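Local coordinates for protein mandelate racemase / muconate lactonizing enzyme (Burkholderia pseudomallei, PDB 2POD) that is of unconfirmed function but belongs to the mandelate racemase/muconate lactonizing group of the enolase superfamily and may act as a lyase, at residues V319-C324 against L344-V349; E9-E14 against I394-T399. One frame throughout, in Å; residues are numbered along the deposited sequence.

Contact 1: V319-C324 against L344-V349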
loop_
_atom_site.group_PDB
_atom_site.type_symbol
_atom_site.label_atom_id
_atom_site.label_comp_id
_atom_site.label_asym_id
_atom_site.label_seq_id
_atom_site.Cartn_x
_atom_site.Cartn_y
_atom_site.Cartn_z
ATOM N N VAL B 319 4.921 -5.451 26.952
ATOM C CA VAL B 319 6.255 -6.045 27.044
ATOM C C VAL B 319 6.315 -7.192 28.064
ATOM O O VAL B 319 5.740 -7.100 29.155
ATOM C CB VAL B 319 7.349 -4.960 27.296
ATOM C CG1 VAL B 319 8.677 -5.568 27.739
ATOM C CG2 VAL B 319 7.566 -4.160 26.034
ATOM N N ALA B 320 6.981 -8.277 27.676
ATOM C CA ALA B 320 7.365 -9.337 28.600
ATOM C C ALA B 320 8.879 -9.551 28.542
ATOM O O ALA B 320 9.381 -10.150 27.591
ATOM C CB ALA B 320 6.627 -10.633 28.259
ATOM N N PRO B 321 9.620 -9.043 29.547
ATOM C CA PRO B 321 11.072 -9.241 29.597
ATOM C C PRO B 321 11.522 -10.693 29.805
ATOM O O PRO B 321 10.938 -11.425 30.612
ATOM C CB PRO B 321 11.513 -8.353 30.758
ATOM C CG PRO B 321 10.368 -7.401 30.958
ATOM C CD PRO B 321 9.153 -8.203 30.659
ATOM N N HIS B 322 12.554 -11.075 29.057
ATOM C CA HIS B 322 13.126 -12.415 29.041
ATOM C C HIS B 322 14.106 -12.578 30.195
ATOM O O HIS B 322 14.957 -11.711 30.419
ATOM C CB HIS B 322 13.884 -12.619 27.718
ATOM C CG HIS B 322 14.377 -14.015 27.498
ATOM N ND1 HIS B 322 15.686 -14.302 27.176
ATOM C CD2 HIS B 322 13.733 -15.204 27.536
ATOM C CE1 HIS B 322 15.826 -15.607 27.024
ATOM N NE2 HIS B 322 14.655 -16.178 27.238
ATOM N N ASP B 323 13.987 -13.688 30.922
ATOM C CA ASP B 323 15.119 -14.227 31.675
ATOM C C ASP B 323 15.566 -15.575 31.121
ATOM O O ASP B 323 16.272 -15.617 30.111
ATOM C CB ASP B 323 14.824 -14.310 33.180
ATOM C CG ASP B 323 15.956 -14.980 33.967
ATOM O OD1 ASP B 323 17.143 -14.596 33.790
ATOM O OD2 ASP B 323 15.649 -15.917 34.738
ATOM N N CYS B 324 15.155 -16.661 31.788
ATOM C CA CYS B 324 15.782 -17.991 31.683
ATOM C C CYS B 324 17.324 -18.037 31.668
ATOM O O CYS B 324 17.915 -18.968 31.120
ATOM C CB CYS B 324 15.192 -18.762 30.493
ATOM S SG CYS B 324 15.329 -20.568 30.572
ATOM N N LEU B 344 3.729 -7.081 31.240
ATOM C CA LEU B 344 2.661 -8.091 31.283
ATOM C C LEU B 344 3.001 -9.153 32.323
ATOM O O LEU B 344 2.262 -9.362 33.295
ATOM C CB LEU B 344 2.518 -8.766 29.913
ATOM C CG LEU B 344 1.229 -9.379 29.334
ATOM C CD1 LEU B 344 1.598 -10.522 28.389
ATOM C CD2 LEU B 344 0.166 -9.823 30.340
ATOM N N VAL B 345 4.121 -9.829 32.083
ATOM C CA VAL B 345 4.639 -10.859 32.970
ATOM C C VAL B 345 6.146 -10.716 33.026
ATOM O O VAL B 345 6.747 -10.089 32.158
ATOM C CB VAL B 345 4.283 -12.294 32.494
ATOM C CG1 VAL B 345 2.942 -12.732 33.055
ATOM C CG2 VAL B 345 4.300 -12.401 30.971
ATOM N N GLN B 346 6.746 -11.290 34.060
ATOM C CA GLN B 346 8.185 -11.460 34.118
ATOM C C GLN B 346 8.522 -12.940 34.121
ATOM O O GLN B 346 8.160 -13.658 35.057
ATOM C CB GLN B 346 8.742 -10.784 35.371
ATOM C CG GLN B 346 10.227 -10.991 35.574
ATOM C CD GLN B 346 11.032 -10.525 34.392
ATOM O OE1 GLN B 346 11.729 -11.309 33.752
ATOM N NE2 GLN B 346 10.935 -9.241 34.084
ATOM N N GLU B 347 9.209 -13.387 33.070
ATOM C CA GLU B 347 9.802 -14.730 33.008
ATOM C C GLU B 347 10.671 -15.026 34.229
ATOM O O GLU B 347 11.500 -14.207 34.620
ATOM C CB GLU B 347 10.628 -14.877 31.725
ATOM C CG GLU B 347 11.226 -16.262 31.484
ATOM C CD GLU B 347 11.575 -16.514 30.020
ATOM O OE1 GLU B 347 11.259 -15.657 29.168
ATOM O OE2 GLU B 347 12.154 -17.580 29.717
ATOM N N SER B 348 10.447 -16.189 34.831
ATOM C CA SER B 348 11.376 -16.757 35.800
ATOM C C SER B 348 11.401 -18.279 35.681
ATOM O O SER B 348 10.462 -18.889 35.154
ATOM C CB SER B 348 10.988 -16.338 37.219
ATOM O OG SER B 348 9.810 -17.007 37.651
ATOM N N VAL B 349 12.488 -18.883 36.159
ATOM C CA VAL B 349 12.652 -20.339 36.150
ATOM C C VAL B 349 12.921 -20.819 37.580
ATOM O O VAL B 349 13.938 -20.463 38.170
ATOM C CB VAL B 349 13.820 -20.769 35.221
ATOM C CG1 VAL B 349 13.889 -22.285 35.098
ATOM C CG2 VAL B 349 13.659 -20.162 33.848
#

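Contact 2: E9-E14 against I394-T399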
loop_
_atom_site.group_PDB
_atom_site.type_symbol
_atom_site.label_atom_id
_atom_site.label_comp_id
_atom_site.label_asym_id
_atom_site.label_seq_id
_atom_site.Cartn_x
_atom_site.Cartn_y
_atom_site.Cartn_z
ATOM N N GLU B 9 36.055 -5.165 34.825
ATOM C CA GLU B 9 36.423 -6.555 35.088
ATOM C C GLU B 9 35.402 -7.487 34.463
ATOM O O GLU B 9 34.212 -7.319 34.686
ATOM C CB GLU B 9 36.434 -6.818 36.596
ATOM C CG GLU B 9 37.724 -6.491 37.297
ATOM C CD GLU B 9 37.807 -7.131 38.674
ATOM O OE1 GLU B 9 38.592 -8.092 38.833
ATOM O OE2 GLU B 9 37.083 -6.678 39.592
ATOM N N THR B 10 35.860 -8.487 33.716
ATOM C CA THR B 10 34.971 -9.576 33.296
ATOM C C THR B 10 35.229 -10.867 34.063
ATOM O O THR B 10 36.372 -11.202 34.376
ATOM C CB THR B 10 35.045 -9.850 31.783
ATOM O OG1 THR B 10 36.397 -10.152 31.419
ATOM C CG2 THR B 10 34.554 -8.637 30.991
ATOM N N LEU B 11 34.150 -11.579 34.371
ATOM C CA LEU B 11 34.226 -12.804 35.142
ATOM C C LEU B 11 33.547 -13.914 34.355
ATOM O O LEU B 11 32.353 -13.821 34.049
ATOM C CB LEU B 11 33.512 -12.639 36.494
ATOM C CG LEU B 11 33.721 -11.521 37.531
ATOM C CD1 LEU B 11 33.369 -12.094 38.887
ATOM C CD2 LEU B 11 35.123 -10.926 37.582
ATOM N N ARG B 12 34.303 -14.961 34.034
ATOM C CA ARG B 12 33.759 -16.128 33.343
ATOM C C ARG B 12 33.842 -17.399 34.195
ATOM O O ARG B 12 34.899 -18.029 34.274
ATOM C CB ARG B 12 34.486 -16.356 32.019
ATOM C CG ARG B 12 34.136 -15.378 30.914
ATOM C CD ARG B 12 34.560 -15.907 29.544
ATOM N NE ARG B 12 36.012 -15.912 29.374
ATOM C CZ ARG B 12 36.778 -17.000 29.434
ATOM N NH1 ARG B 12 38.089 -16.896 29.270
ATOM N NH2 ARG B 12 36.240 -18.191 29.655
ATOM N N PRO B 13 32.724 -17.792 34.827
ATOM C CA PRO B 13 32.758 -19.024 35.618
ATOM C C PRO B 13 32.636 -20.263 34.737
ATOM O O PRO B 13 31.697 -20.358 33.947
ATOM C CB PRO B 13 31.545 -18.889 36.544
ATOM C CG PRO B 13 30.632 -17.884 35.885
ATOM C CD PRO B 13 31.396 -17.145 34.828
ATOM N N GLU B 14 33.574 -21.202 34.856
ATOM C CA GLU B 14 33.546 -22.383 33.981
ATOM C C GLU B 14 32.473 -23.423 34.293
ATOM O O GLU B 14 32.180 -24.284 33.460
ATOM C CB GLU B 14 34.921 -23.028 33.783
ATOM C CG GLU B 14 35.840 -23.023 34.980
ATOM C CD GLU B 14 37.113 -23.810 34.720
ATOM O OE1 GLU B 14 37.955 -23.349 33.914
ATOM O OE2 GLU B 14 37.261 -24.895 35.321
ATOM N N ILE B 394 36.726 -19.128 38.358
ATOM C CA ILE B 394 36.343 -17.964 37.571
ATOM C C ILE B 394 37.551 -17.408 36.811
ATOM O O ILE B 394 38.540 -16.965 37.410
ATOM C CB ILE B 394 35.665 -16.873 38.453
ATOM C CG1 ILE B 394 34.281 -17.341 38.909
ATOM C CG2 ILE B 394 35.528 -15.553 37.691
ATOM C CD1 ILE B 394 33.664 -16.504 40.021
ATOM N N ALA B 395 37.468 -17.442 35.486
ATOM C CA ALA B 395 38.477 -16.806 34.652
ATOM C C ALA B 395 38.233 -15.298 34.604
ATOM O O ALA B 395 37.221 -14.837 34.069
ATOM C CB ALA B 395 38.474 -17.410 33.256
ATOM N N VAL B 396 39.154 -14.538 35.184
ATOM C CA VAL B 396 39.029 -13.087 35.228
ATOM C C VAL B 396 39.881 -12.406 34.164
ATOM O O VAL B 396 40.911 -12.933 33.744
ATOM C CB VAL B 396 39.346 -12.493 36.630
ATOM C CG1 VAL B 396 38.324 -12.957 37.649
ATOM C CG2 VAL B 396 40.770 -12.839 37.080
ATOM N N ARG B 397 39.428 -11.240 33.726
ATOM C CA ARG B 397 40.219 -10.364 32.876
ATOM C C ARG B 397 39.922 -8.919 33.272
ATOM O O ARG B 397 38.821 -8.606 33.725
ATOM C CB ARG B 397 39.909 -10.630 31.396
ATOM C CG ARG B 397 40.906 -10.019 30.407
ATOM C CD ARG B 397 41.521 -11.069 29.488
ATOM N NE ARG B 397 40.739 -11.290 28.272
ATOM C CZ ARG B 397 40.852 -10.578 27.152
ATOM N NH1 ARG B 397 40.091 -10.875 26.108
ATOM N NH2 ARG B 397 41.711 -9.569 27.067
ATOM N N ASN B 398 40.921 -8.057 33.117
ATOM C CA ASN B 398 40.916 -6.721 33.698
ATOM C C ASN B 398 41.434 -5.709 32.684
ATOM O O ASN B 398 42.352 -5.996 31.917
ATOM C CB ASN B 398 41.797 -6.702 34.957
ATOM C CG ASN B 398 41.636 -5.430 35.777
ATOM O OD1 ASN B 398 42.170 -4.374 35.427
ATOM N ND2 ASN B 398 40.912 -5.531 36.885
ATOM N N THR B 399 40.840 -4.524 32.692
ATOM C CA THR B 399 41.354 -3.389 31.937
ATOM C C THR B 399 41.174 -2.119 32.767
ATOM O O THR B 399 40.170 -1.974 33.467
ATOM C CB THR B 399 40.642 -3.269 30.570
ATOM O OG1 THR B 399 40.998 -2.037 29.926
ATOM C CG2 THR B 399 39.131 -3.346 30.747
#

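Contact 1: V319-C324 against L344-V349
The imidazole of His-322 presents its edge to the carboxylate of Glu-347: OE1 of Glu-347 lies close to the ring plane, 3.0 Å from CD2 of His-322. The two side chains lie side by side and point the same way, yet their flat groups are turned 74° apart. Trp-298 meets the imidazole with its ring inclined at about 45°, while ND1 is hydrogen-bonded to Asp-295 OD2, which fixes the ring's rotation. Glu-347 reaches this edge with CG anti to the backbone N (chi1 -176°) and the rest of the chain extended. Its OE2 sits 3.4 Å from CB of Cys-324 and is hydrogen-bonded to Thr-122 OG1; OE1 has a long, weak ion pair with Lys-176. Further along, SG of Cys-324 packs on CG2 of Val-349 at 3.7 Å. Toward the other end, Ala-320 CB touches Val-345 CG2 at 4.0 Å, and Leu-344 N donates to Val-319 O at 2.9 Å, the only backbone hydrogen bond joining the segments. These are neighbouring parallel strands of the enolase superfamily's modified TIM barrel, (beta/alpha)7beta, connected through helix 327-339. His-322 directly follows strand 319-321 and Glu-347 lies within strand 346-348; the His-322 side chain comes within about 3 Å of a bound sodium ion, and its pairing with Asp-295 is consistent with the His-Asp dyad of mandelate racemase-like active sites.

Contact 2: E9-E14 against I394-T399
Thr-10 and Arg-397 exchange both of their backbone hydrogen bonds: Thr-10 N gives to Arg-397 O at 3.0 Å, and Arg-397 N gives back to Thr-10 O at 3.1 Å. Two residues on, Arg-12 and Ala-395 repeat the exchange. Arg-12 N reaches Ala-395 O at 2.9 Å, whereas Ala-395 N approaches Arg-12 O from above the carbonyl plane, 43° out of it. The strands are antiparallel, and the non-hydrogen-bonded pairs between add weaker contacts, such as Val-396 CA to Thr-10 O at 3.4 Å. Glu-9 and Leu-11 turn their backbone bonds the other way, to Leu-23 and Trp-21 of strand 19-26.

On the face of Thr-10 and Arg-12, the polar ends look to helix 40-55. Thr-10 OG1, placed between the backbone N and carbonyl carbon (chi1 57°), is hydrogen-bonded to Glu-44 and His-48. Arg-12 NE makes a salt bridge to Glu-44, while CB of Ala-395 lies over one guanidinium face, offset toward the rim and 4.0 Å from NH1 of Arg-12. On the other face, Ile-394 bridges two neighbours: its CG2 touches Leu-11 CB at 3.7 Å and its CG1 meets Pro-13 CB. Leu-11 CD2 rests against Val-396 CG1 at 3.8 Å. Where Glu-9 meets Asn-398, ND2 of Asn-398 nears the aliphatic CG of Glu-9 but bonds to Glu-7; the carboxylate of Glu-9 is held by His-25 and Arg-389.

The backbone ladder thus fastens the C-terminal strand along the outside of the N-terminal sheet, while Glu-44, taking both Arg-12 and Thr-10, anchors that sheet to helix 40-55 and probably balances the positive charge there.

Overall arrangement
Near the N terminus, strand 5-13 starts the antiparallel sheet of the N-terminal domain, and the chain goes on through strands 19-26 and 31-37 and helix 40-55 before it enters the barrel. Contact 1 closes a short loop there, 19 residues that include helix 327-339, and sets the seventh barrel strand beside the eighth, which borders the first, 117-122. Only after the barrel does the chain return, by way of helix 388-391, to lay 394-399 along 9-14. Contact 2 therefore closes a loop of 379 residues that encloses contact 1 completely. The two are separate, with centres 27 Å apart: one lies within the barrel, the other brings both chain termini together.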